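Putative lipoprotein (Bacteroides fragilis, PDB 3NQI) is of unknown function but is probably a membrane-attached lipoprotein that may bind lipids. Local coordinates at residues I52-D57 with I69-A75; V16-D20 with L45-A50. All coordinates share one frame; numbering follows the deposited sequence.

Overall arrangement
From the N terminus, strand 11-21 is the first to be laid down, and interaction 2 (16-20 with 45-50) closes a loop of 24 residues that holds strands 24-28 and 34-37. The chain then runs straight on along strand 49-56 into interaction 1 (52-57 with 69-75), a hairpin whose connection is partly disordered. The two contacts follow in series, neither nested nor crossed, with strand 49-56 common to both. They meet where I52 CD1 packs on V16 CG1 at 4.0 Å. Since strand 68-73 also pairs with 34-37, in parallel, the five strands form a closed ring in the order of an OB-fold barrel.

Interaction 1: residues I52-D57 with I69-A75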
loop_
_atom_site.group_PDB
_atom_site.type_symbol
_atom_site.label_atom_id
_atom_site.label_comp_id
_atom_site.label_asym_id
_atom_site.label_seq_id
_atom_site.Cartn_x
_atom_site.Cartn_y
_atom_site.Cartn_z
ATOM N N ILE A 52 3.377 -3.770 11.680
ATOM C CA ILE A 52 3.487 -4.292 13.040
ATOM C C ILE A 52 3.706 -3.168 14.023
ATOM O O ILE A 52 4.147 -2.099 13.644
ATOM C CB ILE A 52 4.610 -5.352 13.205
ATOM C CG1 ILE A 52 6.007 -4.791 12.957
ATOM C CG2 ILE A 52 4.324 -6.598 12.286
ATOM C CD1 ILE A 52 7.105 -5.874 13.187
ATOM N N TYR A 53 3.374 -3.463 15.264
ATOM C CA TYR A 53 3.559 -2.618 16.391
ATOM C C TYR A 53 4.315 -3.486 17.399
ATOM O O TYR A 53 3.851 -4.549 17.816
ATOM C CB TYR A 53 2.174 -2.137 16.868
ATOM C CG TYR A 53 2.222 -1.372 18.152
ATOM C CD1 TYR A 53 3.337 -0.600 18.478
ATOM C CD2 TYR A 53 1.174 -1.441 19.077
ATOM C CE1 TYR A 53 3.406 0.081 19.650
ATOM C CE2 TYR A 53 1.241 -0.748 20.282
ATOM C CZ TYR A 53 2.369 0.003 20.555
ATOM O OH TYR A 53 2.499 0.707 21.722
ATOM N N CYS A 54 5.500 -3.050 17.786
ATOM C CA CYS A 54 6.353 -3.917 18.539
ATOM C C CYS A 54 7.236 -3.208 19.568
ATOM O O CYS A 54 7.335 -1.960 19.616
ATOM C CB CYS A 54 7.218 -4.748 17.574
ATOM S SG CYS A 54 8.575 -3.836 16.757
ATOM N N GLN A 55 7.842 -4.025 20.421
ATOM C CA GLN A 55 8.916 -3.531 21.277
ATOM C C GLN A 55 10.147 -4.441 21.211
ATOM O O GLN A 55 10.046 -5.641 20.938
ATOM C CB GLN A 55 8.424 -3.229 22.706
ATOM C CG GLN A 55 8.278 -4.364 23.672
ATOM C CD GLN A 55 7.823 -3.887 25.048
ATOM O OE1 GLN A 55 7.370 -2.755 25.217
ATOM N NE2 GLN A 55 7.954 -4.751 26.032
ATOM N N VAL A 56 11.319 -3.840 21.406
ATOM C CA VAL A 56 12.581 -4.566 21.385
ATOM C C VAL A 56 12.749 -5.217 22.751
ATOM O O VAL A 56 12.533 -4.573 23.787
ATOM C CB VAL A 56 13.781 -3.624 21.071
ATOM C CG1 VAL A 56 15.082 -4.390 21.170
ATOM C CG2 VAL A 56 13.612 -3.001 19.685
ATOM N N ASP A 57 13.101 -6.502 22.759
ATOM C CA ASP A 57 13.296 -7.226 24.009
ATOM C C ASP A 57 14.608 -6.776 24.650
ATOM O O ASP A 57 15.541 -6.389 23.952
ATOM C CB ASP A 57 13.322 -8.742 23.772
ATOM C CG ASP A 57 12.001 -9.284 23.300
ATOM O OD1 ASP A 57 10.989 -8.555 23.394
ATOM O OD2 ASP A 57 11.972 -10.449 22.841
ATOM N N ILE A 69 17.164 -8.806 15.483
ATOM C CA ILE A 69 16.749 -8.255 16.760
ATOM C C ILE A 69 15.533 -9.062 17.214
ATOM O O ILE A 69 14.624 -9.319 16.421
ATOM C CB ILE A 69 16.385 -6.738 16.617
ATOM C CG1 ILE A 69 17.634 -5.915 16.261
ATOM C CG2 ILE A 69 15.794 -6.186 17.905
ATOM C CD1 ILE A 69 17.362 -4.421 16.014
ATOM N N LYS A 70 15.524 -9.469 18.475
ATOM C CA LYS A 70 14.373 -10.175 19.040
ATOM C C LYS A 70 13.317 -9.150 19.452
ATOM O O LYS A 70 13.646 -8.167 20.125
ATOM C CB LYS A 70 14.772 -10.979 20.277
ATOM C CG LYS A 70 15.901 -11.951 20.045
ATOM C CD LYS A 70 15.442 -13.388 19.946
ATOM C CE LYS A 70 16.607 -14.304 20.294
ATOM N NZ LYS A 70 16.280 -15.730 20.058
ATOM N N ILE A 71 12.066 -9.362 19.055
ATOM C CA ILE A 71 11.000 -8.419 19.397
ATOM C C ILE A 71 9.791 -9.091 20.055
ATOM O O ILE A 71 9.565 -10.273 19.920
ATOM C CB ILE A 71 10.487 -7.611 18.158
ATOM C CG1 ILE A 71 9.972 -8.537 17.061
ATOM C CG2 ILE A 71 11.594 -6.720 17.585
ATOM C CD1 ILE A 71 9.005 -7.874 16.074
ATOM N N THR A 72 9.015 -8.285 20.756
ATOM C CA THR A 72 7.708 -8.682 21.244
ATOM C C THR A 72 6.668 -7.857 20.489
ATOM O O THR A 72 6.676 -6.643 20.554
ATOM C CB THR A 72 7.635 -8.449 22.783
ATOM O OG1 THR A 72 8.574 -9.324 23.413
ATOM C CG2 THR A 72 6.217 -8.717 23.340
ATOM N N LEU A 73 5.779 -8.531 19.754
ATOM C CA LEU A 73 4.678 -7.868 19.106
ATOM C C LEU A 73 3.714 -7.404 20.177
ATOM O O LEU A 73 3.403 -8.153 21.122
ATOM C CB LEU A 73 3.980 -8.810 18.112
ATOM C CG LEU A 73 4.889 -9.170 16.925
ATOM C CD1 LEU A 73 4.468 -10.457 16.234
ATOM C CD2 LEU A 73 4.919 -7.993 15.897
ATOM N N LEU A 74 3.263 -6.161 20.036
ATOM C CA LEU A 74 2.308 -5.549 20.953
ATOM C C LEU A 74 0.847 -5.526 20.413
ATOM O O LEU A 74 -0.076 -5.081 21.102
ATOM C CB LEU A 74 2.809 -4.147 21.296
ATOM C CG LEU A 74 4.111 -4.096 22.118
ATOM C CD1 LEU A 74 4.594 -2.642 22.300
ATOM C CD2 LEU A 74 3.970 -4.760 23.492
ATOM N N ALA A 75 0.632 -5.990 19.183
ATOM C CA ALA A 75 -0.708 -6.068 18.619
ATOM C C ALA A 75 -0.644 -7.171 17.619
ATOM O O ALA A 75 0.444 -7.547 17.205
ATOM C CB ALA A 75 -1.087 -4.776 17.926
HETATM O O HOH W 1 1.691 -5.921 15.226
#
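I52 rests its CB on L73 CD2 (3.8 Å) and reaches with its CD1 to I71 CD1, its side chain crossing both partners at about a right angle. Y53 swings its ring beside its own carbonyl carbon (chi1 173°), where L74 packs across it: L74 CB lies 4.0 Å from the ring centroid, a CH-pi contact over the face, while A75 CB stands at the ring edge. The Y53 hydroxyl bonds to Q11 OE1; Y53 O takes the L74 N-H, and water 1 joins Y53 N to A75 O. C54 turns inward with L73 and I71, its CB 3.9 Å from I71 CD1, on the face that also meets W12, F27 and L35. At Q55 the hairpin strands exchange two nearly straight backbone bonds with T72, N to O 2.9 Å and O to N 2.8 Å, and the Q55 CB is touched by L74 CD1. V56 returns to the inner face, its CG1 against I69 CG2 (3.8 Å). D57, just past the strand, gives its N-H to the K70 O and turns its carboxylate back on T72. The T72 OG1 donates to D57 OD1 at 2.5 Å, on the syn side and 16° out of the carboxylate plane; T38 OG1 lies against both D57 OD2 and I71 O, so its one proton is divided between two acceptors. I52, C54, V56, I71 and L73 make an apolar face turned to the OB-like barrel interior, while the polar D57-T72-T38 cluster closes the end of the pairing just beyond the strand, with the D57 charge state left open.

Interaction 2: residues V16-D20 with L45-A50; sequences VKVND and LNARMA
V16 and A50 form an antiparallel hydrogen-bonded pair, each N donating to the other's O at 2.9 Å, and one step on K17 faces selenomethionine M49 as a non-hydrogen-bonded pair. Beyond it the regular pairing gives way: V18 N still reaches the R48 O at 3.0 Å, but from above the carbonyl plane, 39° out of it. Water 2 donates to the same R48 O and to the V18 O, so the R48 carbonyl holds two partners as residues 45-48 leave the strand direction. V18 is the side chain that fills the angle between the chains. With CG1 anti to the backbone N (chi1 175°), its CG2 is left beside the N and presses on A50 CB at 3.5 Å and meets L45 CD2, while its CB sits 3.3 Å from the A47 O, a tight fit against a peptide oxygen. V16 CG2 packs on A50 CB from the same side of the sheet. Strands 11-21 and 49-56 are the first and fourth of the five in this OB-like barrel, so the pairing here is the one that brings the fourth strand back to the first; F27 and V25 of strand 24-28 cover V16 and V18. On the opposite face M49, bent at both outer torsions, curls back over the backbone of the first strand: its SE lies 3.6 Å from K17 CA and its CE 3.3 Å from the V16 O. That face looks to the larger part of the protein, where F119 touches both K17 and M49, and A193 of strand 186-195 touches M49. The D81 carboxylate takes the N-H groups of R48 and M49 on its two oxygens, and the R48 guanidinium bonds to T123 through NH2.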
loop_
_atom_site.group_PDB
_atom_site.type_symbol
_atom_site.label_atom_id
_atom_site.label_comp_id
_atom_site.label_asym_id
_atom_site.label_seq_id
_atom_site.Cartn_x
_atom_site.Cartn_y
_atom_site.Cartn_z
ATOM N N VAL A 16 6.786 -3.703 7.310
ATOM C CA VAL A 16 7.847 -4.705 7.261
ATOM C C VAL A 16 7.526 -5.770 6.248
ATOM O O VAL A 16 6.400 -5.997 5.934
ATOM C CB VAL A 16 8.035 -5.444 8.628
ATOM C CG1 VAL A 16 8.484 -4.509 9.679
ATOM C CG2 VAL A 16 6.736 -6.223 9.048
ATOM N N LYS A 17 8.554 -6.446 5.754
ATOM C CA LYS A 17 8.371 -7.603 4.921
ATOM C C LYS A 17 8.162 -8.792 5.877
ATOM O O LYS A 17 8.697 -8.805 6.974
ATOM C CB LYS A 17 9.617 -7.846 4.084
ATOM C CG LYS A 17 9.533 -9.050 3.185
ATOM C CD LYS A 17 10.874 -9.333 2.513
ATOM C CE LYS A 17 10.754 -10.541 1.584
ATOM N NZ LYS A 17 11.811 -10.544 0.535
ATOM N N VAL A 18 7.361 -9.767 5.445
ATOM C CA VAL A 18 7.052 -10.941 6.241
ATOM C C VAL A 18 7.896 -12.104 5.705
ATOM O O VAL A 18 7.843 -12.396 4.506
ATOM C CB VAL A 18 5.537 -11.272 6.087
ATOM C CG1 VAL A 18 5.152 -12.595 6.829
ATOM C CG2 VAL A 18 4.679 -10.008 6.516
ATOM N N ASN A 19 8.667 -12.773 6.569
ATOM C CA ASN A 19 9.449 -13.942 6.131
ATOM C C ASN A 19 8.836 -15.270 6.590
ATOM O O ASN A 19 8.327 -15.357 7.699
ATOM C CB ASN A 19 10.846 -13.854 6.697
ATOM C CG ASN A 19 11.461 -12.494 6.523
ATOM O OD1 ASN A 19 11.945 -11.862 7.484
ATOM N ND2 ASN A 19 11.446 -12.028 5.302
ATOM N N ASP A 20 8.886 -16.298 5.741
ATOM C CA ASP A 20 8.610 -17.681 6.161
ATOM C C ASP A 20 9.948 -18.355 6.478
ATOM O O ASP A 20 10.676 -18.732 5.575
ATOM C CB ASP A 20 7.874 -18.477 5.066
ATOM C CG ASP A 20 7.514 -19.919 5.501
ATOM O OD1 ASP A 20 7.679 -20.289 6.695
ATOM O OD2 ASP A 20 7.055 -20.691 4.633
ATOM N N LEU A 45 0.300 -14.999 10.657
ATOM C CA LEU A 45 0.008 -14.102 9.494
ATOM C C LEU A 45 0.485 -14.645 8.139
ATOM O O LEU A 45 1.667 -14.987 7.985
ATOM C CB LEU A 45 0.685 -12.774 9.736
ATOM C CG LEU A 45 0.605 -11.716 8.634
ATOM C CD1 LEU A 45 -0.850 -11.188 8.465
ATOM C CD2 LEU A 45 1.620 -10.628 8.980
ATOM N N ASN A 46 -0.440 -14.775 7.184
ATOM C CA ASN A 46 -0.114 -15.185 5.818
ATOM C C ASN A 46 -0.152 -13.927 4.914
ATOM O O ASN A 46 -1.200 -13.578 4.392
ATOM C CB ASN A 46 -1.120 -16.230 5.314
ATOM C CG ASN A 46 -0.630 -16.983 4.078
ATOM O OD1 ASN A 46 0.482 -16.773 3.599
ATOM N ND2 ASN A 46 -1.464 -17.876 3.571
ATOM N N ALA A 47 0.958 -13.221 4.813
ATOM C CA ALA A 47 1.007 -12.012 3.998
ATOM C C ALA A 47 2.418 -11.937 3.492
ATOM O O ALA A 47 3.302 -12.598 4.026
ATOM C CB ALA A 47 0.651 -10.776 4.845
ATOM N N ARG A 48 2.628 -11.135 2.468
ATOM C CA ARG A 48 3.957 -10.891 1.941
ATOM C C ARG A 48 4.514 -9.688 2.660
ATOM O O ARG A 48 5.715 -9.640 2.977
ATOM C CB ARG A 48 3.887 -10.683 0.426
ATOM C CG ARG A 48 5.187 -11.045 -0.304
ATOM C CD ARG A 48 5.224 -10.632 -1.773
ATOM N NE ARG A 48 5.046 -9.199 -1.889
ATOM C CZ ARG A 48 5.969 -8.255 -1.654
ATOM N NH1 ARG A 48 7.230 -8.529 -1.311
ATOM N NH2 ARG A 48 5.604 -6.993 -1.771
HETATM N N MSE A 49 3.640 -8.712 2.972
HETATM C CA MSE A 49 4.032 -7.494 3.685
HETATM C C MSE A 49 3.078 -7.173 4.843
HETATM O O MSE A 49 1.938 -7.491 4.767
HETATM C CB MSE A 49 4.017 -6.305 2.716
HETATM C CG MSE A 49 4.999 -6.367 1.559
HETATM SE SE MSE A 49 6.811 -5.850 2.150
HETATM C CE MSE A 49 6.788 -4.117 3.275
ATOM N N ALA A 50 3.532 -6.478 5.902
ATOM C CA ALA A 50 2.698 -6.262 7.090
ATOM C C ALA A 50 2.978 -4.937 7.762
ATOM O O ALA A 50 3.966 -4.330 7.459
ATOM C CB ALA A 50 2.929 -7.429 8.181
HETATM O O HOH W 2 7.646 -11.369 1.762
#